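Local coordinates for zinc-binding protein TroA (PDB 1K0F) that binds zinc with high affinity in the periplasm and delivers it to the membrane permease of the TroABC ABC transporter for import, at residues R151-S156 / H266-I271; G172-S175 / G179-V182. All coordinates share one frame; numbering follows the deposited sequence.

Contact 1. Residues R151-S156 / H266-I271; sequences RRKAQS and HNIDTI
Asp-269 OD1 faces Lys-153 across the contact and has two partners. It is hydrogen-bonded to the hydroxyl of Tyr-149, one helical turn before Lys-153. Lys-153 NZ adds a long salt bridge to the same oxygen at 3.9 Å. The hydroxyl is the stronger partner; the ammonium group probably acts mainly through its charge. Asp-269 starts out away from helix 151-156. Its CG stands anti to the carbonyl carbon (chi1 -78°), which swings the carboxylate back to meet the lysine. The two side chains cross at about a right angle, and Lys-153 CE passes 3.8 Å from Asp-269 OD1.

The apolar part of the contact centres on Ile-268. Both branches of this side chain touch the root of the lysine. Lys-153 CB packs at 3.6 Å on Ile-268 CG1. Lys-153 CG lies 3.7 Å from Ile-268 CG2. The lysine chain then bends at chi2 (-76°) and runs on past CG2 toward the acid. Ala-154 borders the other end of the isoleucine more loosely, with its CB 4.5 Å from Ile-268 CD1. The buried Ile-268 thus lies beside a partly exposed charged pair.

No hydrogen bond joins the two segments. His-266 and Asn-267 turn to another neighbour, strand 240-245 and Phe-246 just after it.

The axes of segments 151-156 and 266-271 run nearly parallel, at 10°, and approach to 9.8 Å. This is side-by-side helix packing, away from the zinc site. It sets the C-terminal helix 260-273 against the end of helix 129-156, the long backbone helix characteristic of this family of metal-binding proteins.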
loop_
_atom_site.group_PDB
_atom_site.type_symbol
_atom_site.label_atom_id
_atom_site.label_comp_id
_atom_site.label_asym_id
_atom_site.label_seq_id
_atom_site.Cartn_x
_atom_site.Cartn_y
_atom_site.Cartn_z
ATOM N N ARG A 151 -3.645 -7.110 14.053
ATOM C CA ARG A 151 -3.288 -8.453 14.473
ATOM C C ARG A 151 -4.454 -8.985 15.291
ATOM O O ARG A 151 -4.947 -10.080 15.032
ATOM C CB ARG A 151 -2.009 -8.462 15.310
ATOM C CG ARG A 151 -1.313 -9.827 15.292
ATOM C CD ARG A 151 0.102 -9.774 15.869
ATOM N NE ARG A 151 1.095 -10.360 14.969
ATOM C CZ ARG A 151 2.086 -9.672 14.409
ATOM N NH1 ARG A 151 2.221 -8.372 14.653
ATOM N NH2 ARG A 151 2.949 -10.281 13.605
ATOM N N ARG A 152 -4.896 -8.205 16.274
ATOM C CA ARG A 152 -6.029 -8.600 17.097
ATOM C C ARG A 152 -7.114 -9.024 16.122
ATOM O O ARG A 152 -7.510 -10.187 16.080
ATOM C CB ARG A 152 -6.513 -7.414 17.937
ATOM C CG ARG A 152 -7.891 -7.608 18.580
ATOM C CD ARG A 152 -8.235 -6.461 19.529
ATOM N NE ARG A 152 -7.618 -5.204 19.107
ATOM C CZ ARG A 152 -7.636 -4.081 19.818
ATOM N NH1 ARG A 152 -8.240 -4.041 20.998
ATOM N NH2 ARG A 152 -7.053 -2.990 19.346
ATOM N N LYS A 153 -7.569 -8.061 15.326
ATOM C CA LYS A 153 -8.595 -8.284 14.313
ATOM C C LYS A 153 -8.362 -9.584 13.544
ATOM O O LYS A 153 -9.226 -10.459 13.507
ATOM C CB LYS A 153 -8.620 -7.109 13.337
ATOM C CG LYS A 153 -9.692 -6.093 13.647
ATOM C CD LYS A 153 -11.049 -6.607 13.213
ATOM C CE LYS A 153 -12.133 -5.578 13.456
ATOM N NZ LYS A 153 -13.340 -5.853 12.624
ATOM N N ALA A 154 -7.194 -9.710 12.932
ATOM C CA ALA A 154 -6.879 -10.914 12.179
ATOM C C ALA A 154 -7.133 -12.138 13.051
ATOM O O ALA A 154 -7.682 -13.138 12.587
ATOM C CB ALA A 154 -5.429 -10.882 11.723
ATOM N N GLN A 155 -6.743 -12.043 14.322
ATOM C CA GLN A 155 -6.906 -13.134 15.284
ATOM C C GLN A 155 -8.371 -13.510 15.445
ATOM O O GLN A 155 -8.704 -14.657 15.745
ATOM C CB GLN A 155 -6.332 -12.736 16.657
ATOM C CG GLN A 155 -4.974 -13.336 16.995
ATOM C CD GLN A 155 -4.713 -14.647 16.292
ATOM O OE1 GLN A 155 -5.503 -15.592 16.399
ATOM N NE2 GLN A 155 -3.610 -14.716 15.553
ATOM N N SER A 156 -9.246 -12.534 15.248
ATOM C CA SER A 156 -10.672 -12.773 15.377
ATOM C C SER A 156 -11.146 -13.744 14.302
ATOM O O SER A 156 -12.233 -14.322 14.403
ATOM C CB SER A 156 -11.433 -11.453 15.256
ATOM O OG SER A 156 -11.498 -11.026 13.908
ATOM N N HIS A 266 -9.792 0.013 7.271
ATOM C CA HIS A 266 -10.843 -0.375 6.357
ATOM C C HIS A 266 -10.542 -1.762 5.846
ATOM O O HIS A 266 -11.429 -2.609 5.752
ATOM C CB HIS A 266 -10.912 0.553 5.153
ATOM C CG HIS A 266 -11.495 -0.101 3.937
ATOM N ND1 HIS A 266 -12.832 -0.020 3.620
ATOM C CD2 HIS A 266 -10.939 -0.936 3.027
ATOM C CE1 HIS A 266 -13.072 -0.773 2.561
ATOM N NE2 HIS A 266 -11.943 -1.342 2.190
ATOM N N ASN A 267 -9.281 -1.981 5.505
ATOM C CA ASN A 267 -8.860 -3.262 4.961
ATOM C C ASN A 267 -9.213 -4.434 5.868
ATOM O O ASN A 267 -10.062 -5.250 5.518
ATOM C CB ASN A 267 -7.355 -3.226 4.656
ATOM C CG ASN A 267 -7.052 -2.697 3.239
ATOM O OD1 ASN A 267 -7.929 -2.156 2.553
ATOM N ND2 ASN A 267 -5.805 -2.854 2.808
ATOM N N ILE A 268 -8.573 -4.521 7.033
ATOM C CA ILE A 268 -8.844 -5.607 7.977
ATOM C C ILE A 268 -10.315 -5.670 8.367
ATOM O O ILE A 268 -10.877 -6.754 8.534
ATOM C CB ILE A 268 -7.989 -5.466 9.268
ATOM C CG1 ILE A 268 -7.685 -6.848 9.822
ATOM C CG2 ILE A 268 -8.720 -4.648 10.330
ATOM C CD1 ILE A 268 -6.723 -7.611 8.974
ATOM N N ASP A 269 -10.953 -4.516 8.513
ATOM C CA ASP A 269 -12.355 -4.525 8.875
ATOM C C ASP A 269 -13.050 -5.292 7.770
ATOM O O ASP A 269 -13.487 -6.417 7.962
ATOM C CB ASP A 269 -12.895 -3.091 8.954
ATOM C CG ASP A 269 -12.497 -2.394 10.240
ATOM O OD1 ASP A 269 -11.532 -2.845 10.879
ATOM O OD2 ASP A 269 -13.147 -1.392 10.604
ATOM N N THR A 270 -13.114 -4.680 6.594
ATOM C CA THR A 270 -13.761 -5.280 5.433
ATOM C C THR A 270 -13.471 -6.764 5.248
ATOM O O THR A 270 -14.384 -7.561 5.017
ATOM C CB THR A 270 -13.339 -4.543 4.156
ATOM O OG1 THR A 270 -13.909 -3.228 4.168
ATOM C CG2 THR A 270 -13.810 -5.295 2.914
ATOM N N ILE A 271 -12.200 -7.135 5.368
ATOM C CA ILE A 271 -11.789 -8.517 5.165
ATOM C C ILE A 271 -12.352 -9.502 6.176
ATOM O O ILE A 271 -13.165 -10.359 5.820
ATOM C CB ILE A 271 -10.254 -8.638 5.134
ATOM C CG1 ILE A 271 -9.710 -7.956 3.876
ATOM C CG2 ILE A 271 -9.832 -10.110 5.139
ATOM C CD1 ILE A 271 -8.218 -7.864 3.848
#

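Contact 2. Residues G172-S175 / G179-V182; sequences GYFS and GFEV
Ser-175 O receives two backbone N-H groups from the chain that follows its helix. Gly-179 N lies 2.8 Å from Ser-175 O, but the bond is bent to 123° at the hydrogen and is weak. Phe-180 N also bonds weakly to Ser-175 O, at 3.4 Å. Gly-179 is the first residue to leave helical geometry, and its positive phi turns the chain away from the helix. This is a helix C-terminal end built on a glycine.

A further polar bond lies inside the helix. Ser-175 OG donates to Gly-172 O at 2.6 Å, in the carbonyl plane and on a lone pair. The hydroxyl sits between the backbone N and the carbonyl carbon (chi1 89°), where it can turn back to the previous turn.

The aromatic contact joins Phe-174 and Phe-180. Their planes are near parallel, inclined by 22°, with centroids 4.8 Å apart. The rings are slid past each other and barely overlap. Phe-180 starts out toward the helix, whereas Phe-174 comes closer through its ring.

The remaining apolar contacts are made by Val-182. Its two methyls straddle the serine methylene: Val-182 CG2 is 3.4 Å from Ser-175 CB, and Val-182 CG1 is 3.7 Å from the same carbon. CG1 also reaches the edge of the Phe-174 ring, 4.5 Å from Phe-174 CD2. Gly-172 CA borders CG2 more loosely.

Gly-172 lies about 7 Å from the side chain of His-102 and farther from His-168, zinc ligands of the metal-bound protein; this structure is zinc-free. Helix 172-178 and strand 181-184 are the last two elements of a beta-alpha-beta unit. Its first strand, 163-166, runs parallel to 181-184, and Leu-164 on it touches both Phe-174 and Val-182. Ile-268 of helix 260-273 touches both rings. From helix 129-156, Val-150 meets Phe-174 and Ala-154 meets Phe-180.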
loop_
_atom_site.group_PDB
_atom_site.type_symbol
_atom_site.label_atom_id
_atom_site.label_comp_id
_atom_site.label_asym_id
_atom_site.label_seq_id
_atom_site.Cartn_x
_atom_site.Cartn_y
_atom_site.Cartn_z
ATOM N N GLY A 172 1.445 -9.733 0.623
ATOM C CA GLY A 172 2.402 -10.712 1.109
ATOM C C GLY A 172 2.816 -10.456 2.554
ATOM O O GLY A 172 2.743 -11.362 3.393
ATOM N N TYR A 173 3.261 -9.231 2.846
ATOM C CA TYR A 173 3.669 -8.879 4.206
ATOM C C TYR A 173 2.446 -8.915 5.109
ATOM O O TYR A 173 2.540 -9.252 6.285
ATOM C CB TYR A 173 4.282 -7.486 4.251
ATOM C CG TYR A 173 5.552 -7.337 3.456
ATOM C CD1 TYR A 173 6.762 -7.055 4.082
ATOM C CD2 TYR A 173 5.531 -7.394 2.068
ATOM C CE1 TYR A 173 7.916 -6.818 3.339
ATOM C CE2 TYR A 173 6.675 -7.157 1.326
ATOM C CZ TYR A 173 7.859 -6.871 1.957
ATOM O OH TYR A 173 8.973 -6.611 1.194
ATOM N N PHE A 174 1.296 -8.554 4.555
ATOM C CA PHE A 174 0.061 -8.572 5.325
ATOM C C PHE A 174 -0.158 -10.015 5.786
ATOM O O PHE A 174 -0.539 -10.268 6.932
ATOM C CB PHE A 174 -1.114 -8.097 4.457
ATOM C CG PHE A 174 -2.456 -8.211 5.127
ATOM C CD1 PHE A 174 -2.904 -7.219 5.995
ATOM C CD2 PHE A 174 -3.268 -9.325 4.897
ATOM C CE1 PHE A 174 -4.136 -7.334 6.624
ATOM C CE2 PHE A 174 -4.500 -9.451 5.520
ATOM C CZ PHE A 174 -4.937 -8.457 6.385
ATOM N N SER A 175 0.106 -10.957 4.885
ATOM C CA SER A 175 -0.052 -12.365 5.194
ATOM C C SER A 175 0.998 -12.781 6.213
ATOM O O SER A 175 0.673 -13.378 7.240
ATOM C CB SER A 175 0.087 -13.202 3.917
ATOM O OG SER A 175 1.437 -13.577 3.668
ATOM N N GLY A 179 -0.895 -13.342 9.529
ATOM C CA GLY A 179 -1.358 -14.679 9.175
ATOM C C GLY A 179 -2.606 -14.786 8.316
ATOM O O GLY A 179 -3.721 -14.921 8.820
ATOM N N PHE A 180 -2.413 -14.737 7.004
ATOM C CA PHE A 180 -3.518 -14.836 6.064
ATOM C C PHE A 180 -3.022 -15.570 4.822
ATOM O O PHE A 180 -1.945 -15.272 4.286
ATOM C CB PHE A 180 -4.017 -13.442 5.660
ATOM C CG PHE A 180 -5.012 -12.836 6.619
ATOM C CD1 PHE A 180 -4.610 -11.887 7.553
ATOM C CD2 PHE A 180 -6.356 -13.188 6.566
ATOM C CE1 PHE A 180 -5.532 -11.291 8.412
ATOM C CE2 PHE A 180 -7.286 -12.599 7.423
ATOM C CZ PHE A 180 -6.871 -11.649 8.347
ATOM N N GLU A 181 -3.791 -16.555 4.380
ATOM C CA GLU A 181 -3.420 -17.278 3.183
ATOM C C GLU A 181 -3.857 -16.334 2.075
ATOM O O GLU A 181 -5.035 -16.252 1.740
ATOM C CB GLU A 181 -4.178 -18.603 3.096
ATOM C CG GLU A 181 -4.040 -19.300 1.756
ATOM C CD GLU A 181 -3.710 -20.767 1.895
ATOM O OE1 GLU A 181 -3.163 -21.160 2.952
ATOM O OE2 GLU A 181 -4.000 -21.524 0.945
ATOM N N VAL A 182 -2.913 -15.590 1.526
ATOM C CA VAL A 182 -3.264 -14.655 0.481
ATOM C C VAL A 182 -2.981 -15.165 -0.920
ATOM O O VAL A 182 -2.095 -15.991 -1.139
ATOM C CB VAL A 182 -2.544 -13.325 0.684
ATOM C CG1 VAL A 182 -3.027 -12.686 1.969
ATOM C CG2 VAL A 182 -1.042 -13.543 0.723
#

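How the contacts relate
From the N terminus, the chain passes through the first lobe and along helix 129-156, whose end supplies residues 151-156. It then forms strand 163-166, helix 172-178 and strand 181-184. Contact 2 closes a short turn within this unit. The chain goes on through the rest of the second lobe until helix 260-273 returns to helix 129-156 and closes the much longer loop of contact 1. Contact 2 is therefore nested inside contact 1, without crossing. Their centres are 12 Å apart and they share a packing core. Ile-268 touches both Phe-174 and Phe-180, and Ala-154 touches Phe-180, so both helices join the beta-alpha-beta unit.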